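Local atomic coordinates of LP15968p (Drosophila melanogaster, PDB entry 3MN8), a protein that cuts arginine or lysine from the C-termini of peptides and proteins as a zinc-dependent metallocarboxypeptidase, helping to process growth factors, peptide hormones and neuropeptides. Residues L90-K95 with Q334-I339; Y113-L118 with I137-T142; S126-L131 with S327-L332; H253-S256 with I261-K264. One frame throughout, in Å; residues are numbered along the deposited sequence.

Contact 1: residues L90-K95 with Q334-I339; sequences LTPPVK and QAHIGI
Where the chain leaves the catalytic carboxypeptidase domain for the transthyretin-like domain, Ala335 and His336 of the connecting segment pack on Pro92, just before strand 93-97, and on Val94 within it. The contact lies between helix 317-333 and strand 339-344. The CA atoms of Pro92 and Ala335 are 6.8 Å apart. All four residues that touch are buried, and no hydrogen bond joins the two segments.

Val94 has CG1 anti to its backbone N (chi1 -177°); this torsion puts CG2 beside the N and anti to the carbonyl carbon, where it meets the Ala335 methyl, with CG2 to CB at 3.7 Å. Two residues earlier, Pro92 turns its CG to the other segment and touches two neighbours at once: CG is 3.8 Å from Ala335 O and 3.7 Å from CE1 of the His336 imidazole. Proline ring and imidazole cross at about a right angle, and CG comes up obliquely to the imidazole. The polar end of His336 is held from outside, NE2 being hydrogen-bonded to Thr135 OG1. Pro92 also touches Trp375 of the transthyretin-like domain, which carries the apolar patch over the boundary. A proline and a valine meeting an alanine methyl and an imidazole, between a sheet strand and an interdomain linker, fit the two-domain build of this carboxypeptidase: an M14 catalytic unit followed by an all-beta transthyretin-like domain.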
loop_
_atom_site.group_PDB
_atom_site.type_symbol
_atom_site.label_atom_id
_atom_site.label_comp_id
_atom_site.label_asym_id
_atom_site.label_seq_id
_atom_site.Cartn_x
_atom_site.Cartn_y
_atom_site.Cartn_z
ATOM N N LEU A 90 17.734 5.513 -0.340
ATOM C CA LEU A 90 16.842 6.147 0.621
ATOM C C LEU A 90 15.565 6.716 0.012
ATOM O O LEU A 90 14.816 7.412 0.693
ATOM C CB LEU A 90 17.578 7.208 1.443
ATOM C CG LEU A 90 18.574 6.604 2.438
ATOM C CD1 LEU A 90 19.349 7.661 3.215
ATOM C CD2 LEU A 90 17.829 5.676 3.381
ATOM N N THR A 91 15.316 6.418 -1.259
ATOM C CA THR A 91 13.989 6.644 -1.812
ATOM C C THR A 91 13.084 5.493 -1.413
ATOM O O THR A 91 13.435 4.330 -1.646
ATOM C CB THR A 91 13.974 6.752 -3.347
ATOM O OG1 THR A 91 14.686 7.929 -3.757
ATOM C CG2 THR A 91 12.540 6.848 -3.835
ATOM N N PRO A 92 11.924 5.820 -0.804
ATOM C CA PRO A 92 10.920 4.860 -0.328
ATOM C C PRO A 92 10.176 4.174 -1.464
ATOM O O PRO A 92 9.548 4.850 -2.286
ATOM C CB PRO A 92 9.933 5.731 0.458
ATOM C CG PRO A 92 10.613 7.059 0.643
ATOM C CD PRO A 92 11.549 7.211 -0.495
ATOM N N PRO A 93 10.239 2.838 -1.511
ATOM C CA PRO A 93 9.347 2.109 -2.415
ATOM C C PRO A 93 7.979 2.008 -1.756
ATOM O O PRO A 93 7.859 1.816 -0.542
ATOM C CB PRO A 93 9.998 0.718 -2.544
ATOM C CG PRO A 93 11.037 0.646 -1.474
ATOM C CD PRO A 93 11.036 1.936 -0.675
ATOM N N VAL A 94 6.939 2.161 -2.559
ATOM C CA VAL A 94 5.589 2.140 -2.048
ATOM C C VAL A 94 4.739 1.430 -3.085
ATOM O O VAL A 94 5.135 1.356 -4.253
ATOM C CB VAL A 94 5.067 3.570 -1.841
ATOM C CG1 VAL A 94 3.676 3.548 -1.239
ATOM C CG2 VAL A 94 6.029 4.370 -0.966
ATOM N N LYS A 95 3.587 0.898 -2.670
ATOM C CA LYS A 95 2.660 0.241 -3.598
ATOM C C LYS A 95 1.183 0.526 -3.315
ATOM O O LYS A 95 0.771 0.733 -2.169
ATOM C CB LYS A 95 2.902 -1.269 -3.641
ATOM C CG LYS A 95 2.624 -2.000 -2.340
ATOM C CD LYS A 95 3.822 -2.867 -1.961
ATOM C CE LYS A 95 3.386 -4.106 -1.187
ATOM N NZ LYS A 95 2.522 -3.818 -0.010
ATOM N N GLN A 334 2.810 10.273 3.118
ATOM C CA GLN A 334 3.021 9.736 4.459
ATOM C C GLN A 334 4.183 8.729 4.483
ATOM O O GLN A 334 4.724 8.409 5.542
ATOM C CB GLN A 334 1.738 9.089 4.978
ATOM C CG GLN A 334 0.655 10.072 5.424
ATOM C CD GLN A 334 1.026 10.788 6.719
ATOM O OE1 GLN A 334 1.116 10.173 7.782
ATOM N NE2 GLN A 334 1.243 12.088 6.629
ATOM N N ALA A 335 4.588 8.239 3.319
ATOM C CA ALA A 335 5.769 7.400 3.255
ATOM C C ALA A 335 7.024 8.228 3.525
ATOM O O ALA A 335 8.148 7.743 3.390
ATOM C CB ALA A 335 5.867 6.707 1.908
ATOM N N HIS A 336 6.844 9.481 3.908
ATOM C CA HIS A 336 8.008 10.322 4.136
ATOM C C HIS A 336 8.168 10.767 5.563
ATOM O O HIS A 336 9.176 11.383 5.910
ATOM C CB HIS A 336 7.993 11.505 3.195
ATOM C CG HIS A 336 8.092 11.105 1.759
ATOM N ND1 HIS A 336 9.268 10.661 1.193
ATOM C CD2 HIS A 336 7.157 11.055 0.781
ATOM C CE1 HIS A 336 9.057 10.375 -0.081
ATOM N NE2 HIS A 336 7.786 10.604 -0.355
ATOM N N ILE A 337 7.187 10.423 6.392
ATOM C CA ILE A 337 7.261 10.756 7.806
ATOM C C ILE A 337 8.312 9.937 8.514
ATOM O O ILE A 337 8.829 8.945 7.981
ATOM C CB ILE A 337 5.913 10.571 8.522
ATOM C CG1 ILE A 337 5.515 9.095 8.535
ATOM C CG2 ILE A 337 4.836 11.449 7.875
ATOM C CD1 ILE A 337 4.135 8.860 9.105
ATOM N N GLY A 338 8.625 10.370 9.727
ATOM C CA GLY A 338 9.579 9.666 10.558
ATOM C C GLY A 338 11.012 9.899 10.136
ATOM O O GLY A 338 11.424 11.036 9.890
ATOM N N ILE A 339 11.769 8.809 10.063
ATOM C CA ILE A 339 13.189 8.886 9.775
ATOM C C ILE A 339 13.601 7.834 8.783
ATOM O O ILE A 339 12.799 7.007 8.333
ATOM C CB ILE A 339 14.059 8.655 11.020
ATOM C CG1 ILE A 339 13.717 7.290 11.634
ATOM C CG2 ILE A 339 13.909 9.815 12.010
ATOM C CD1 ILE A 339 14.564 6.893 12.841
#

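Contact 2: residues Y113-L118 with I137-T142; sequences YMAQYL and IYLVPT
Leu139 holds its CG beside the backbone N and anti to the carbonyl carbon (chi1 -50°), and a nearly straight chi2 of -179° then sends CD1 out from strand 136-140 into the side of helix 106-121. There CD1 finds the backbone itself, lying 3.5 Å from Ala115 N, and the Ala115 methyl as well, with CD1 to CB at 3.7 Å. Met114 brings its CG to within 4.0 Å of the same Leu139 CD1, its chain crossing the leucine at about a right angle. Bends at chi2 and chi3 then carry the rest of Met114 off the strand toward helix 317-333, where it packs on Leu328 and Leu329. One turn along the helix, Leu118 CD1 faces Ile137 CD1 at a looser 4.4 Å.

Helix and strand run roughly antiparallel, their segment axes at 144° and 9.5 Å apart. Helices 106-121 and 126-134 lie on the crossover between the parallel neighbours 93-97 and 136-140, a beta-alpha-beta connection. The side-chain contacts are all apolar and no hydrogen bond crosses, consistent with the helix being held here by hydrophobic packing; the small Ala115 side chain probably allows the leucine its close approach to the helix backbone.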
loop_
_atom_site.group_PDB
_atom_site.type_symbol
_atom_site.label_atom_id
_atom_site.label_comp_id
_atom_site.label_asym_id
_atom_site.label_seq_id
_atom_site.Cartn_x
_atom_site.Cartn_y
_atom_site.Cartn_z
ATOM N N TYR A 113 -6.356 5.686 -13.319
ATOM C CA TYR A 113 -6.325 7.150 -13.318
ATOM C C TYR A 113 -5.042 7.755 -12.708
ATOM O O TYR A 113 -4.440 8.662 -13.278
ATOM C CB TYR A 113 -7.546 7.691 -12.566
ATOM C CG TYR A 113 -8.871 7.455 -13.262
ATOM C CD1 TYR A 113 -10.070 7.494 -12.551
ATOM C CD2 TYR A 113 -8.929 7.204 -14.631
ATOM C CE1 TYR A 113 -11.292 7.288 -13.184
ATOM C CE2 TYR A 113 -10.144 6.998 -15.273
ATOM C CZ TYR A 113 -11.317 7.037 -14.542
ATOM O OH TYR A 113 -12.517 6.827 -15.172
ATOM N N MET A 114 -4.637 7.269 -11.541
ATOM C CA MET A 114 -3.432 7.781 -10.900
ATOM C C MET A 114 -2.207 7.683 -11.823
ATOM O O MET A 114 -1.513 8.668 -12.030
ATOM C CB MET A 114 -3.180 7.063 -9.564
ATOM C CG MET A 114 -1.910 7.519 -8.817
ATOM S SD MET A 114 -1.913 9.258 -8.278
ATOM C CE MET A 114 -3.443 9.261 -7.341
ATOM N N ALA A 115 -1.964 6.498 -12.375
ATOM C CA ALA A 115 -0.843 6.254 -13.276
ATOM C C ALA A 115 -0.724 7.363 -14.310
ATOM O O ALA A 115 0.293 8.055 -14.391
ATOM C CB ALA A 115 -1.017 4.903 -13.978
ATOM N N GLN A 116 -1.771 7.519 -15.110
ATOM C CA GLN A 116 -1.814 8.566 -16.109
ATOM C C GLN A 116 -1.602 9.941 -15.479
ATOM O O GLN A 116 -0.769 10.721 -15.946
ATOM C CB GLN A 116 -3.153 8.524 -16.824
ATOM C CG GLN A 116 -3.408 7.237 -17.605
ATOM C CD GLN A 116 -4.860 7.134 -18.089
ATOM O OE1 GLN A 116 -5.227 7.666 -19.145
ATOM N NE2 GLN A 116 -5.694 6.466 -17.300
ATOM N N TYR A 117 -2.353 10.219 -14.413
ATOM C CA TYR A 117 -2.292 11.501 -13.715
ATOM C C TYR A 117 -0.870 11.890 -13.312
ATOM O O TYR A 117 -0.368 12.956 -13.665
ATOM C CB TYR A 117 -3.185 11.472 -12.477
ATOM C CG TYR A 117 -3.231 12.788 -11.741
ATOM C CD1 TYR A 117 -4.082 13.802 -12.151
ATOM C CD2 TYR A 117 -2.417 13.021 -10.642
ATOM C CE1 TYR A 117 -4.127 15.016 -11.491
ATOM C CE2 TYR A 117 -2.450 14.234 -9.963
ATOM C CZ TYR A 117 -3.310 15.229 -10.395
ATOM O OH TYR A 117 -3.351 16.434 -9.741
ATOM N N LEU A 118 -0.220 11.019 -12.563
ATOM C CA LEU A 118 1.145 11.263 -12.139
ATOM C C LEU A 118 2.066 11.514 -13.316
ATOM O O LEU A 118 2.757 12.525 -13.368
ATOM C CB LEU A 118 1.669 10.086 -11.316
ATOM C CG LEU A 118 1.118 10.066 -9.896
ATOM C CD1 LEU A 118 1.603 8.841 -9.137
ATOM C CD2 LEU A 118 1.500 11.360 -9.178
ATOM N N ILE A 137 7.210 4.476 -6.780
ATOM C CA ILE A 137 5.815 4.130 -6.703
ATOM C C ILE A 137 5.401 2.991 -7.638
ATOM O O ILE A 137 5.711 3.003 -8.831
ATOM C CB ILE A 137 4.961 5.359 -6.965
ATOM C CG1 ILE A 137 5.245 6.444 -5.902
ATOM C CG2 ILE A 137 3.492 4.969 -7.016
ATOM C CD1 ILE A 137 4.755 7.858 -6.293
ATOM N N TYR A 138 4.696 2.009 -7.077
ATOM C CA TYR A 138 4.156 0.880 -7.837
ATOM C C TYR A 138 2.623 0.790 -7.765
ATOM O O TYR A 138 2.029 0.784 -6.671
ATOM C CB TYR A 138 4.743 -0.432 -7.327
ATOM C CG TYR A 138 6.233 -0.548 -7.480
ATOM C CD1 TYR A 138 7.088 0.085 -6.600
ATOM C CD2 TYR A 138 6.782 -1.310 -8.499
ATOM C CE1 TYR A 138 8.449 -0.036 -6.731
ATOM C CE2 TYR A 138 8.136 -1.438 -8.637
ATOM C CZ TYR A 138 8.969 -0.801 -7.751
ATOM O OH TYR A 138 10.338 -0.905 -7.877
ATOM N N LEU A 139 1.998 0.700 -8.938
ATOM C CA LEU A 139 0.543 0.656 -9.051
ATOM C C LEU A 139 0.045 -0.671 -9.640
ATOM O O LEU A 139 0.424 -1.068 -10.755
ATOM C CB LEU A 139 0.033 1.834 -9.885
ATOM C CG LEU A 139 0.540 3.228 -9.507
ATOM C CD1 LEU A 139 -0.085 4.289 -10.420
ATOM C CD2 LEU A 139 0.252 3.519 -8.034
ATOM N N VAL A 140 -0.802 -1.349 -8.869
ATOM C CA VAL A 140 -1.413 -2.605 -9.279
ATOM C C VAL A 140 -2.941 -2.444 -9.302
ATOM O O VAL A 140 -3.630 -2.748 -8.315
ATOM C CB VAL A 140 -1.024 -3.751 -8.315
ATOM C CG1 VAL A 140 -1.465 -5.109 -8.873
ATOM C CG2 VAL A 140 0.479 -3.739 -8.042
ATOM N N PRO A 141 -3.478 -1.951 -10.429
ATOM C CA PRO A 141 -4.922 -1.741 -10.617
ATOM C C PRO A 141 -5.775 -2.972 -10.284
ATOM O O PRO A 141 -6.851 -2.833 -9.702
ATOM C CB PRO A 141 -5.029 -1.403 -12.111
ATOM C CG PRO A 141 -3.731 -0.795 -12.439
ATOM C CD PRO A 141 -2.706 -1.513 -11.604
ATOM N N THR A 142 -5.318 -4.160 -10.669
ATOM C CA THR A 142 -6.013 -5.389 -10.300
ATOM C C THR A 142 -5.063 -6.486 -9.849
ATOM O O THR A 142 -3.915 -6.585 -10.308
ATOM C CB THR A 142 -6.902 -5.957 -11.427
ATOM O OG1 THR A 142 -7.539 -7.151 -10.956
ATOM C CG2 THR A 142 -6.075 -6.318 -12.638
#

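Contact 3: residues S126-L131 with S327-L332; sequences SDLGQL and SLLQLL. With NAG (2-acetamido-2-deoxy-beta-D-glucopyranose), chain E.
Leu128 and Leu131, one turn apart on helix 126-134, reach across to Leu329 and Leu332 of helix 317-333. The two extend differently. Leu131 has CG anti to the backbone N (chi1 179°), and chi2 of 66° then spreads its two methyls between two partners: CD2 goes to Leu329 CD1 at 4.3 Å, while CD1 lies 4.3 Å from Leu332 CB. Leu128 takes the other common shape, with CG beside the backbone N and the chain extended at chi2, and offers CD2 to Leu329 CG at 4.2 Å. Leu329 is thus approached by both leucines, at its CG and at its CD1. The remaining methyl of Leu128, CD1, packs on Tyr117 of helix 106-121.

The segment axes come no nearer than 11.6 Å and their N-to-C directions differ by 44°; the methyls of Leu128 and Leu131 bridge this separation to reach the CG, CD1 or CB of the leucines opposite. Past Leu332, the apolar patch continues onto Val94 and Tyr96 of strand 93-97. Outward, helix 126-134 carries the glycan on another side: the acetyl methyl C8 of the N-acetylglucosamine on Asn133 lies 3.4 Å from CA of Gly129, which has no side chain. The sugar is also hydrogen-bonded by Arg82. Helices packed against a central mixed beta-sheet belong to the alpha/beta fold of the M14 catalytic domain, and here leucines make the join.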
loop_
_atom_site.group_PDB
_atom_site.type_symbol
_atom_site.label_atom_id
_atom_site.label_comp_id
_atom_site.label_asym_id
_atom_site.label_seq_id
_atom_site.Cartn_x
_atom_site.Cartn_y
_atom_site.Cartn_z
ATOM N N SER A 126 4.477 21.021 -9.707
ATOM C CA SER A 126 5.612 20.913 -8.774
ATOM C C SER A 126 5.439 19.851 -7.676
ATOM O O SER A 126 6.253 18.939 -7.564
ATOM C CB SER A 126 5.929 22.281 -8.153
ATOM O OG SER A 126 7.295 22.376 -7.791
ATOM N N ASP A 127 4.391 19.978 -6.865
ATOM C CA ASP A 127 4.060 18.966 -5.857
ATOM C C ASP A 127 4.294 17.539 -6.361
ATOM O O ASP A 127 5.060 16.777 -5.765
ATOM C CB ASP A 127 2.598 19.106 -5.410
ATOM C CG ASP A 127 2.404 20.181 -4.357
ATOM O OD1 ASP A 127 3.288 20.331 -3.487
ATOM O OD2 ASP A 127 1.357 20.863 -4.389
ATOM N N LEU A 128 3.618 17.189 -7.457
ATOM C CA LEU A 128 3.720 15.869 -8.081
ATOM C C LEU A 128 5.146 15.559 -8.535
ATOM O O LEU A 128 5.688 14.485 -8.249
ATOM C CB LEU A 128 2.774 15.785 -9.284
ATOM C CG LEU A 128 1.280 16.014 -9.028
ATOM C CD1 LEU A 128 0.478 15.984 -10.343
ATOM C CD2 LEU A 128 0.745 14.992 -8.042
ATOM N N GLY A 129 5.748 16.498 -9.259
ATOM C CA GLY A 129 7.126 16.349 -9.685
ATOM C C GLY A 129 7.977 15.964 -8.497
ATOM O O GLY A 129 8.893 15.145 -8.614
ATOM N N GLN A 130 7.654 16.543 -7.343
ATOM C CA GLN A 130 8.455 16.344 -6.144
ATOM C C GLN A 130 8.095 15.023 -5.502
ATOM O O GLN A 130 8.958 14.316 -4.976
ATOM C CB GLN A 130 8.254 17.495 -5.162
ATOM C CG GLN A 130 9.467 17.752 -4.267
ATOM C CD GLN A 130 9.554 16.776 -3.113
ATOM O OE1 GLN A 130 8.569 16.124 -2.779
ATOM N NE2 GLN A 130 10.729 16.673 -2.492
ATOM N N LEU A 131 6.813 14.693 -5.548
ATOM C CA LEU A 131 6.354 13.395 -5.076
ATOM C C LEU A 131 7.086 12.273 -5.817
ATOM O O LEU A 131 7.630 11.352 -5.214
ATOM C CB LEU A 131 4.848 13.259 -5.307
ATOM C CG LEU A 131 4.256 11.920 -4.875
ATOM C CD1 LEU A 131 4.359 11.789 -3.365
ATOM C CD2 LEU A 131 2.815 11.788 -5.355
ATOM N N SER A 327 -6.680 12.306 -1.146
ATOM C CA SER A 327 -6.388 11.245 -0.179
ATOM C C SER A 327 -5.319 10.257 -0.668
ATOM O O SER A 327 -4.585 9.685 0.126
ATOM C CB SER A 327 -7.678 10.493 0.165
ATOM O OG SER A 327 -8.752 11.402 0.399
ATOM N N LEU A 328 -5.241 10.053 -1.978
ATOM C CA LEU A 328 -4.270 9.125 -2.553
ATOM C C LEU A 328 -2.888 9.772 -2.640
ATOM O O LEU A 328 -1.855 9.124 -2.462
ATOM C CB LEU A 328 -4.727 8.647 -3.943
ATOM C CG LEU A 328 -5.940 7.707 -4.088
ATOM C CD1 LEU A 328 -6.603 7.914 -5.431
ATOM C CD2 LEU A 328 -5.542 6.245 -3.913
ATOM N N LEU A 329 -2.870 11.066 -2.908
ATOM C CA LEU A 329 -1.613 11.795 -2.923
ATOM C C LEU A 329 -1.066 11.972 -1.506
ATOM O O LEU A 329 0.088 11.646 -1.223
ATOM C CB LEU A 329 -1.811 13.161 -3.580
ATOM C CG LEU A 329 -1.741 13.250 -5.108
ATOM C CD1 LEU A 329 -1.455 11.886 -5.761
ATOM C CD2 LEU A 329 -3.014 13.924 -5.669
ATOM N N GLN A 330 -1.906 12.490 -0.619
ATOM C CA GLN A 330 -1.494 12.760 0.751
ATOM C C GLN A 330 -1.038 11.505 1.491
ATOM O O GLN A 330 -0.091 11.555 2.270
ATOM C CB GLN A 330 -2.614 13.471 1.512
ATOM C CG GLN A 330 -2.849 14.878 1.028
ATOM C CD GLN A 330 -1.577 15.704 1.065
ATOM O OE1 GLN A 330 -1.090 16.059 2.133
ATOM N NE2 GLN A 330 -1.035 16.015 -0.106
ATOM N N LEU A 331 -1.710 10.383 1.252
ATOM C CA LEU A 331 -1.319 9.117 1.868
ATOM C C LEU A 331 0.069 8.758 1.377
ATOM O O LEU A 331 0.937 8.376 2.157
ATOM C CB LEU A 331 -2.303 8.005 1.512
ATOM C CG LEU A 331 -2.118 6.650 2.202
ATOM C CD1 LEU A 331 -3.231 5.700 1.811
ATOM C CD2 LEU A 331 -0.786 6.025 1.844
ATOM N N LEU A 332 0.280 8.888 0.077
ATOM C CA LEU A 332 1.585 8.563 -0.478
ATOM C C LEU A 332 2.654 9.359 0.235
ATOM O O LEU A 332 3.681 8.809 0.610
ATOM C CB LEU A 332 1.631 8.805 -1.989
ATOM C CG LEU A 332 0.842 7.750 -2.784
ATOM C CD1 LEU A 332 0.680 8.123 -4.246
ATOM C CD2 LEU A 332 1.480 6.381 -2.651
HETATM C C1 NAG E . 12.458 16.188 -10.213
HETATM C C2 NAG E . 12.835 17.582 -9.716
HETATM C C3 NAG E . 13.264 18.522 -10.837
HETATM C C4 NAG E . 14.193 17.809 -11.817
HETATM C C5 NAG E . 13.614 16.457 -12.210
HETATM C C6 NAG E . 14.572 15.706 -13.115
HETATM C C7 NAG E . 10.564 18.581 -9.345
HETATM C C8 NAG E . 9.983 18.010 -10.613
HETATM N N2 NAG E . 11.763 18.165 -8.917
HETATM O O3 NAG E . 13.909 19.644 -10.267
HETATM O O4 NAG E . 14.390 18.591 -12.977
HETATM O O5 NAG E . 13.446 15.670 -11.061
HETATM O O6 NAG E . 15.628 15.231 -12.308
HETATM O O7 NAG E . 9.920 19.415 -8.709
#

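Contact 4: residues H253-S256 with I261-K264; sequences HTYS and IMRK
Ser256 and Arg263 bring the two backbones together, with CA atoms 4.9 Å apart, as the chain leaves helix 245-257 and doubles back. Residues 253-256 form the closing part of that helix; Met262 to Lys264 have helical backbone angles, and Lys264 N bonds to Ile261 O.

Met262 is the residue that reaches both Tyr255 and Ser256. Its chain, extended through chi1 and chi2, carries the sulfur to the edge of the Tyr255 ring: SD lies 3.7 Å from CD1 and 5.0 Å from the ring centroid, 76° off the ring normal. A bend at chi3 (-61°) turns the terminal CE along the ring, to 3.9 Å from Tyr255 CE1. Nearer the backbone, Met262 CG rests 3.8 Å from Ser256 CB. With an alanine here, the edge of the Tyr255 ring would probably lose its sulfur and methyl partners, and a gap would open beside Ser256. The polar ends are held from outside, Tyr255 OH by Asn324, Ser256 OG by Gly274 O and Arg263 NH1 by Asp257 O. About 6 Å separates the Met262 side chain from that of Glu305, the predicted proton donor/acceptor, which puts this edge-on Met-aromatic contact close to the carboxypeptidase active site.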
loop_
_atom_site.group_PDB
_atom_site.type_symbol
_atom_site.label_atom_id
_atom_site.label_comp_id
_atom_site.label_asym_id
_atom_site.label_seq_id
_atom_site.Cartn_x
_atom_site.Cartn_y
_atom_site.Cartn_z
ATOM N N HIS A 253 -6.233 8.253 8.924
ATOM C CA HIS A 253 -6.845 9.574 9.038
ATOM C C HIS A 253 -6.430 10.458 7.888
ATOM O O HIS A 253 -7.230 11.259 7.402
ATOM C CB HIS A 253 -6.493 10.249 10.357
ATOM C CG HIS A 253 -7.515 10.036 11.435
ATOM N ND1 HIS A 253 -7.206 9.483 12.662
ATOM C CD2 HIS A 253 -8.844 10.302 11.469
ATOM C CE1 HIS A 253 -8.297 9.413 13.402
ATOM N NE2 HIS A 253 -9.305 9.907 12.702
ATOM N N THR A 254 -5.183 10.306 7.450
ATOM C CA THR A 254 -4.702 11.041 6.284
ATOM C C THR A 254 -5.628 10.847 5.085
ATOM O O THR A 254 -5.955 11.799 4.382
ATOM C CB THR A 254 -3.305 10.593 5.858
ATOM O OG1 THR A 254 -2.397 10.739 6.954
ATOM C CG2 THR A 254 -2.835 11.433 4.694
ATOM N N TYR A 255 -6.040 9.606 4.845
ATOM C CA TYR A 255 -6.908 9.310 3.711
ATOM C C TYR A 255 -8.342 9.788 3.965
ATOM O O TYR A 255 -8.945 10.474 3.136
ATOM C CB TYR A 255 -6.892 7.808 3.392
ATOM C CG TYR A 255 -7.437 7.493 2.019
ATOM C CD1 TYR A 255 -8.815 7.483 1.781
ATOM C CD2 TYR A 255 -6.576 7.218 0.953
ATOM C CE1 TYR A 255 -9.327 7.202 0.515
ATOM C CE2 TYR A 255 -7.072 6.937 -0.318
ATOM C CZ TYR A 255 -8.452 6.931 -0.530
ATOM O OH TYR A 255 -8.957 6.654 -1.781
ATOM N N SER A 256 -8.884 9.426 5.119
ATOM C CA SER A 256 -10.268 9.753 5.402
ATOM C C SER A 256 -10.443 11.266 5.533
ATOM O O SER A 256 -11.362 11.844 4.948
ATOM C CB SER A 256 -10.735 9.031 6.667
ATOM O OG SER A 256 -12.124 9.222 6.883
ATOM N N ILE A 261 -16.397 12.406 1.944
ATOM C CA ILE A 261 -17.525 11.547 2.318
ATOM C C ILE A 261 -17.154 10.523 3.391
ATOM O O ILE A 261 -17.917 10.283 4.341
ATOM C CB ILE A 261 -18.106 10.814 1.080
ATOM C CG1 ILE A 261 -18.844 11.807 0.172
ATOM C CG2 ILE A 261 -19.026 9.658 1.503
ATOM C CD1 ILE A 261 -19.268 11.213 -1.151
ATOM N N MET A 262 -15.977 9.926 3.219
ATOM C CA MET A 262 -15.386 9.018 4.202
ATOM C C MET A 262 -15.181 9.708 5.553
ATOM O O MET A 262 -15.448 9.125 6.595
ATOM C CB MET A 262 -14.050 8.479 3.670
ATOM C CG MET A 262 -13.414 7.384 4.515
ATOM S SD MET A 262 -11.948 6.742 3.676
ATOM C CE MET A 262 -12.694 6.124 2.174
ATOM N N ARG A 263 -14.715 10.953 5.519
ATOM C CA ARG A 263 -14.527 11.780 6.709
ATOM C C ARG A 263 -15.745 11.803 7.634
ATOM O O ARG A 263 -15.615 12.106 8.815
ATOM C CB ARG A 263 -14.185 13.208 6.272
ATOM C CG ARG A 263 -13.844 14.171 7.382
ATOM C CD ARG A 263 -13.324 15.477 6.793
ATOM N NE ARG A 263 -14.292 16.110 5.892
ATOM C CZ ARG A 263 -14.004 16.589 4.681
ATOM N NH1 ARG A 263 -12.772 16.508 4.202
ATOM N NH2 ARG A 263 -14.951 17.153 3.943
ATOM N N LYS A 264 -16.921 11.483 7.100
ATOM C CA LYS A 264 -18.180 11.614 7.851
ATOM C C LYS A 264 -18.451 10.472 8.834
ATOM O O LYS A 264 -18.760 10.702 10.009
ATOM C CB LYS A 264 -19.358 11.776 6.888
ATOM C CG LYS A 264 -19.207 12.976 5.967
ATOM C CD LYS A 264 -20.456 13.214 5.145
ATOM C CE LYS A 264 -20.377 14.552 4.432
ATOM N NZ LYS A 264 -20.215 15.680 5.397
#

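Overall arrangement
From the N terminus, strand 93-97 opens contact 1, the widest of the closures, which encloses the other three and shuts only where the chain enters the transthyretin-like domain. Helix 106-121 then opens contact 2, and helix 126-134 opens contact 3 before strand 136-140 closes contact 2, so those two cross. Contact 4 is a short local closure at the C-terminal end of helix 245-257, made and finished before helix 317-333 closes contact 3. Helix 317-333 links the set: Leu332 packs on Val94, Leu328 and Leu329 on Met114, and Ser327 OG is probably hydrogen-bonded to Tyr255 O. Strands 93-97 and 136-140 are joined directly by Val94 O and Tyr138 N.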